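Local coordinates for protein phenolic acid decarboxylase (Sedimentibacter hydroxybenzoicus, PDB 7AE5) that catalyses the reversible, non-oxidative decarboxylation of 4-hydroxybenzoate and 3,4-dihydroxybenzoate, as an oxygen-sensitive enzyme of the UbiD family that uses prenylated FMN and manganese, at residues Asp7-Leu12 with Gly256-Leu261; Ala342-Tyr347 with Gly352-Thr357. All blocks are in the same frame, centred on the assembly; numbering follows the deposited sequence.

Overall arrangement
The two contacts lie on opposite sides of the chain's centre, about 32 Å apart between their centres and about 16 Å between nearest atoms, and they do not touch. Contact 1 comes first along the chain and is long-range: it ties the start of the N-terminal helix 8-17 to the lead-in of strand 259-265, an inner strand of the antiparallel sheet in the region related to FMN-binding domains. Contact 2 is local, a beta hairpin at one side of the mixed sheet in the C-terminal region. Both lie away from the predicted sites for prenylated FMN, manganese and the proton donor. A bound rubidium ion lies about 13 Å from the side chain of Ile-354 in contact 2.

Contact 1 (Asp7-Leu12 with Gly256-Leu261); sequences DLREFL and GSEVVL
Arg-9 and Glu-258 carry this contact through a two-pronged salt bridge between the first turn of helix 8-17 and the residue just before strand 259-265. The guanidinium grips side-on: NE of Arg-9 gives its N-H to OE2 of Glu-258 at 2.8 Å, and NH2 of Arg-9 reaches OE1 of Glu-258 at 3.0 Å. Both oxygens are met on their syn sides and both bonds are fairly straight, while the two flat groups are turned only 21° apart. The arginine chain runs extended from CG to NE, whereas the glutamate bends at chi2 (-93°), which swings its carboxylate across to the guanidinium edge. OE1 of Glu-258 also accepts from Ile-304 N, and NH2 of Arg-9 donates to Thr-301 O, so each partner has a second polar tie. Without the guanidinium, as with an alanine here, the buried Glu-258 carboxylate would probably lose its countercharge and keep the bond from Ile-304 N, while Thr-301 O would lose this donor. Packing is also tight where Asp-7 CB lies 3.5 Å from Gly-256 O, so close that a side chain on Gly-256 would crowd it. Leu-8 makes the looser contact, its CD2 4.4 Å from OE2 of Glu-258, and the outer side passes along the partly exposed Arg-9. Asp-7 is the helix N-cap, its OD1 accepting from Glu-10 N at 2.9 Å while OD2 forms a salt bridge with Arg-300. Glu-258 and Val-259 together face Ile-207 in a classic beta bulge. The helix start thus abuts the entry to strand 259-265, which lies between strands 201-207 and 287-299, while Leu-8 and Arg-9 also touch strand 304-306.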
loop_
_atom_site.group_PDB
_atom_site.type_symbol
_atom_site.label_atom_id
_atom_site.label_comp_id
_atom_site.label_asym_id
_atom_site.label_seq_id
_atom_site.Cartn_x
_atom_site.Cartn_y
_atom_site.Cartn_z
ATOM N N ASP C 7 17.100 -42.796 32.415
ATOM C CA ASP C 7 17.625 -43.121 31.094
ATOM C C ASP C 7 16.456 -43.184 30.115
ATOM O O ASP C 7 15.328 -42.805 30.444
ATOM C CB ASP C 7 18.433 -44.426 31.129
ATOM C CG ASP C 7 17.655 -45.591 31.726
ATOM O OD1 ASP C 7 16.419 -45.654 31.562
ATOM O OD2 ASP C 7 18.290 -46.453 32.369
ATOM N N LEU C 8 16.732 -43.672 28.904
ATOM C CA LEU C 8 15.693 -43.793 27.889
ATOM C C LEU C 8 14.785 -44.991 28.137
ATOM O O LEU C 8 13.587 -44.927 27.838
ATOM C CB LEU C 8 16.332 -43.892 26.502
ATOM C CG LEU C 8 15.434 -44.265 25.321
ATOM C CD1 LEU C 8 14.656 -43.053 24.836
ATOM C CD2 LEU C 8 16.257 -44.866 24.192
ATOM N N ARG C 9 15.331 -46.079 28.690
ATOM C CA ARG C 9 14.543 -47.294 28.880
ATOM C C ARG C 9 13.409 -47.076 29.872
ATOM O O ARG C 9 12.304 -47.597 29.685
ATOM C CB ARG C 9 15.448 -48.435 29.342
ATOM C CG ARG C 9 16.612 -48.684 28.412
ATOM C CD ARG C 9 17.400 -49.912 28.812
ATOM N NE ARG C 9 18.485 -50.175 27.875
ATOM C CZ ARG C 9 19.115 -51.337 27.767
ATOM N NH1 ARG C 9 18.793 -52.371 28.527
ATOM N NH2 ARG C 9 20.092 -51.464 26.873
ATOM N N GLU C 10 13.668 -46.321 30.942
ATOM C CA GLU C 10 12.594 -45.968 31.864
ATOM C C GLU C 10 11.508 -45.172 31.153
ATOM O O GLU C 10 10.313 -45.409 31.365
ATOM C CB GLU C 10 13.152 -45.177 33.047
ATOM C CG GLU C 10 13.809 -46.034 34.118
ATOM C CD GLU C 10 14.565 -45.207 35.142
ATOM O OE1 GLU C 10 14.285 -43.994 35.251
ATOM O OE2 GLU C 10 15.440 -45.770 35.836
ATOM N N PHE C 11 11.906 -44.232 30.293
ATOM C CA PHE C 11 10.929 -43.446 29.548
ATOM C C PHE C 11 10.181 -44.306 28.537
ATOM O O PHE C 11 8.976 -44.125 28.333
ATOM C CB PHE C 11 11.621 -42.276 28.850
ATOM C CG PHE C 11 10.678 -41.361 28.125
ATOM C CD1 PHE C 11 9.661 -40.713 28.806
ATOM C CD2 PHE C 11 10.809 -41.147 26.764
ATOM C CE1 PHE C 11 8.791 -39.870 28.142
ATOM C CE2 PHE C 11 9.943 -40.303 26.095
ATOM C CZ PHE C 11 8.932 -39.664 26.784
ATOM N N LEU C 12 10.881 -45.246 27.898
ATOM C CA LEU C 12 10.242 -46.093 26.896
ATOM C C LEU C 12 9.147 -46.952 27.518
ATOM O O LEU C 12 8.063 -47.103 26.942
ATOM C CB LEU C 12 11.289 -46.971 26.212
ATOM C CG LEU C 12 12.139 -46.319 25.118
ATOM C CD1 LEU C 12 12.997 -47.359 24.410
ATOM C CD2 LEU C 12 11.272 -45.563 24.123
ATOM N N GLY C 256 23.468 -42.822 31.988
ATOM C CA GLY C 256 22.580 -43.810 31.412
ATOM C C GLY C 256 22.446 -43.839 29.905
ATOM O O GLY C 256 21.514 -44.481 29.406
ATOM N N SER C 257 23.333 -43.183 29.160
ATOM C CA SER C 257 23.250 -43.244 27.707
ATOM C C SER C 257 23.396 -44.672 27.209
ATOM O O SER C 257 24.184 -45.463 27.737
ATOM C CB SER C 257 24.324 -42.375 27.064
ATOM O OG SER C 257 24.301 -41.075 27.606
ATOM N N GLU C 258 22.636 -44.991 26.164
ATOM C CA GLU C 258 22.745 -46.310 25.561
ATOM C C GLU C 258 24.091 -46.486 24.872
ATOM O O GLU C 258 24.695 -47.562 24.950
ATOM C CB GLU C 258 21.600 -46.525 24.578
ATOM C CG GLU C 258 20.229 -46.494 25.230
ATOM C CD GLU C 258 19.746 -47.870 25.629
ATOM O OE1 GLU C 258 20.467 -48.855 25.368
ATOM O OE2 GLU C 258 18.641 -47.970 26.196
ATOM N N VAL C 259 24.576 -45.446 24.196
ATOM C CA VAL C 259 25.838 -45.489 23.462
ATOM C C VAL C 259 26.571 -44.173 23.688
ATOM O O VAL C 259 25.955 -43.103 23.701
ATOM C CB VAL C 259 25.613 -45.735 21.952
ATOM C CG1 VAL C 259 26.936 -45.766 21.205
ATOM C CG2 VAL C 259 24.845 -47.028 21.713
ATOM N N VAL C 260 27.887 -44.252 23.876
ATOM C CA VAL C 260 28.745 -43.076 23.977
ATOM C C VAL C 260 29.878 -43.228 22.972
ATOM O O VAL C 260 30.571 -44.251 22.962
ATOM C CB VAL C 260 29.308 -42.886 25.399
ATOM C CG1 VAL C 260 30.196 -41.652 25.454
ATOM C CG2 VAL C 260 28.178 -42.777 26.412
ATOM N N LEU C 261 30.061 -42.217 22.129
ATOM C CA LEU C 261 31.100 -42.216 21.102
ATOM C C LEU C 261 32.145 -41.176 21.489
ATOM O O LEU C 261 31.935 -39.974 21.305
ATOM C CB LEU C 261 30.511 -41.919 19.726
ATOM C CG LEU C 261 29.332 -42.778 19.270
ATOM C CD1 LEU C 261 28.984 -42.475 17.823
ATOM C CD2 LEU C 261 29.656 -44.247 19.442
#

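Contact 2 (Ala342-Tyr347 with Gly352-Thr357); sequences AVNAMY and GVIIST
Strands 342-347 and 352-357 form an antiparallel beta hairpin, their axes 4.7 Å apart at closest approach and their directions 166° apart. Backbone hydrogen bonds set the register. Ala-342 with Ser-356 and Asn-344 with Ile-354 are hydrogen-bonded pairs, each bonded in both directions; Val-343 with Ile-355 is the non-hydrogen-bonded pair between them. Beyond Asn-344 the register slips by one residue in a beta bulge, and pairing resumes where Gly-352 N donates to Tyr-347 O at 3.2 Å. CA-H...O contacts supplement this ladder, from Ile-355 CA to Ala-342 O and from Val-353 CA to Asn-344 O.

Apolar contacts divide between the two faces. On the face of Val-343 and Ile-355, CG1 of Val-343 meets CG1 of Val-353 at 4.0 Å as the two side chains slant across each other, and CG2 of Val-343 lies 4.2 Å from CG2 of Ile-355; helices 323-336 and 364-372 cover these residues. Across the sheet, Asn-344 and Ile-354 run side by side, pointing the same way, and CD1 of Ile-354 lies 4.1 Å from CE2 of Tyr-347. Helix 397-407 packs on Ile-354 and Tyr-347 here, and Met-401 of a second subunit also packs on the tyrosine.

Side-chain polar bonds cluster at the bulge. The Asn-344 amide leans along its own strand because chi1 (170°) sets CG opposite the backbone N, and OD1 accepts from Met-346 N in an Asx turn. Its ND2 also donates to Pro-394 O, and its other tie fixes the ring's outer end: ND2 of Asn-344 gives an N-H, nearly within the amide plane, to OH of Tyr-347 at 3.1 Å.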
loop_
_atom_site.group_PDB
_atom_site.type_symbol
_atom_site.label_atom_id
_atom_site.label_comp_id
_atom_site.label_asym_id
_atom_site.label_seq_id
_atom_site.Cartn_x
_atom_site.Cartn_y
_atom_site.Cartn_z
ATOM N N ALA C 342 1.016 -15.705 27.162
ATOM C CA ALA C 342 1.745 -16.850 26.634
ATOM C C ALA C 342 2.294 -16.513 25.255
ATOM O O ALA C 342 1.752 -15.660 24.547
ATOM C CB ALA C 342 0.856 -18.096 26.557
ATOM N N VAL C 343 3.374 -17.198 24.886
ATOM C CA VAL C 343 3.994 -17.067 23.572
ATOM C C VAL C 343 4.069 -18.454 22.947
ATOM O O VAL C 343 4.639 -19.378 23.541
ATOM C CB VAL C 343 5.390 -16.428 23.653
ATOM C CG1 VAL C 343 6.058 -16.442 22.283
ATOM C CG2 VAL C 343 5.290 -15.008 24.185
ATOM N N ASN C 344 3.489 -18.595 21.758
ATOM C CA ASN C 344 3.548 -19.825 20.972
ATOM C C ASN C 344 4.465 -19.545 19.784
ATOM O O ASN C 344 4.035 -18.979 18.774
ATOM C CB ASN C 344 2.148 -20.256 20.534
ATOM C CG ASN C 344 2.161 -21.393 19.519
ATOM O OD1 ASN C 344 3.203 -21.973 19.219
ATOM N ND2 ASN C 344 0.985 -21.723 18.994
ATOM N N ALA C 345 5.730 -19.943 19.909
ATOM C CA ALA C 345 6.736 -19.749 18.870
ATOM C C ALA C 345 7.224 -21.086 18.318
ATOM O O ALA C 345 8.419 -21.281 18.082
ATOM C CB ALA C 345 7.910 -18.930 19.402
ATOM N N MET C 346 6.299 -22.015 18.092
ATOM C CA MET C 346 6.625 -23.406 17.797
ATOM C C MET C 346 6.796 -23.709 16.313
ATOM O O MET C 346 7.033 -24.870 15.963
ATOM C CB MET C 346 5.533 -24.327 18.352
ATOM C CG MET C 346 5.266 -24.200 19.839
ATOM S SD MET C 346 4.054 -25.420 20.392
ATOM C CE MET C 346 3.074 -25.640 18.905
ATOM N N TYR C 347 6.688 -22.721 15.435
ATOM C CA TYR C 347 6.504 -22.978 14.010
ATOM C C TYR C 347 7.748 -22.561 13.235
ATOM O O TYR C 347 8.018 -21.366 13.072
ATOM C CB TYR C 347 5.250 -22.263 13.519
ATOM C CG TYR C 347 4.051 -22.645 14.356
ATOM C CD1 TYR C 347 3.638 -23.969 14.436
ATOM C CD2 TYR C 347 3.354 -21.697 15.090
ATOM C CE1 TYR C 347 2.554 -24.333 15.211
ATOM C CE2 TYR C 347 2.268 -22.053 15.865
ATOM C CZ TYR C 347 1.873 -23.371 15.922
ATOM O OH TYR C 347 0.794 -23.728 16.696
ATOM N N GLY C 352 6.980 -18.385 12.759
ATOM C CA GLY C 352 5.597 -18.068 13.076
ATOM C C GLY C 352 5.410 -18.009 14.583
ATOM O O GLY C 352 5.807 -18.928 15.303
ATOM N N VAL C 353 4.811 -16.913 15.049
ATOM C CA VAL C 353 4.669 -16.647 16.478
ATOM C C VAL C 353 3.246 -16.185 16.756
ATOM O O VAL C 353 2.712 -15.334 16.037
ATOM C CB VAL C 353 5.678 -15.588 16.971
ATOM C CG1 VAL C 353 5.521 -15.355 18.466
ATOM C CG2 VAL C 353 7.102 -16.013 16.649
ATOM N N ILE C 354 2.636 -16.741 17.799
ATOM C CA ILE C 354 1.329 -16.311 18.280
ATOM C C ILE C 354 1.475 -15.920 19.742
ATOM O O ILE C 354 1.876 -16.745 20.574
ATOM C CB ILE C 354 0.261 -17.403 18.108
ATOM C CG1 ILE C 354 0.368 -18.037 16.722
ATOM C CG2 ILE C 354 -1.131 -16.828 18.333
ATOM C CD1 ILE C 354 -0.577 -19.182 16.509
ATOM N N ILE C 355 1.158 -14.666 20.056
ATOM C CA ILE C 355 1.251 -14.136 21.411
ATOM C C ILE C 355 -0.154 -13.857 21.921
ATOM O O ILE C 355 -0.934 -13.163 21.259
ATOM C CB ILE C 355 2.099 -12.853 21.466
ATOM C CG1 ILE C 355 3.472 -13.079 20.838
ATOM C CG2 ILE C 355 2.238 -12.366 22.903
ATOM C CD1 ILE C 355 4.120 -11.802 20.343
ATOM N N SER C 356 -0.474 -14.390 23.094
ATOM C CA SER C 356 -1.674 -13.999 23.818
ATOM C C SER C 356 -1.299 -12.977 24.878
ATOM O O SER C 356 -0.302 -13.138 25.587
ATOM C CB SER C 356 -2.362 -15.204 24.465
ATOM O OG SER C 356 -1.606 -15.718 25.547
ATOM N N THR C 357 -2.095 -11.920 24.977
ATOM C CA THR C 357 -1.773 -10.851 25.906
ATOM C C THR C 357 -3.050 -10.138 26.316
ATOM O O THR C 357 -4.063 -10.176 25.614
ATOM C CB THR C 357 -0.785 -9.857 25.288
ATOM O OG1 THR C 357 -0.375 -8.903 26.278
ATOM C CG2 THR C 357 -1.434 -9.130 24.124
#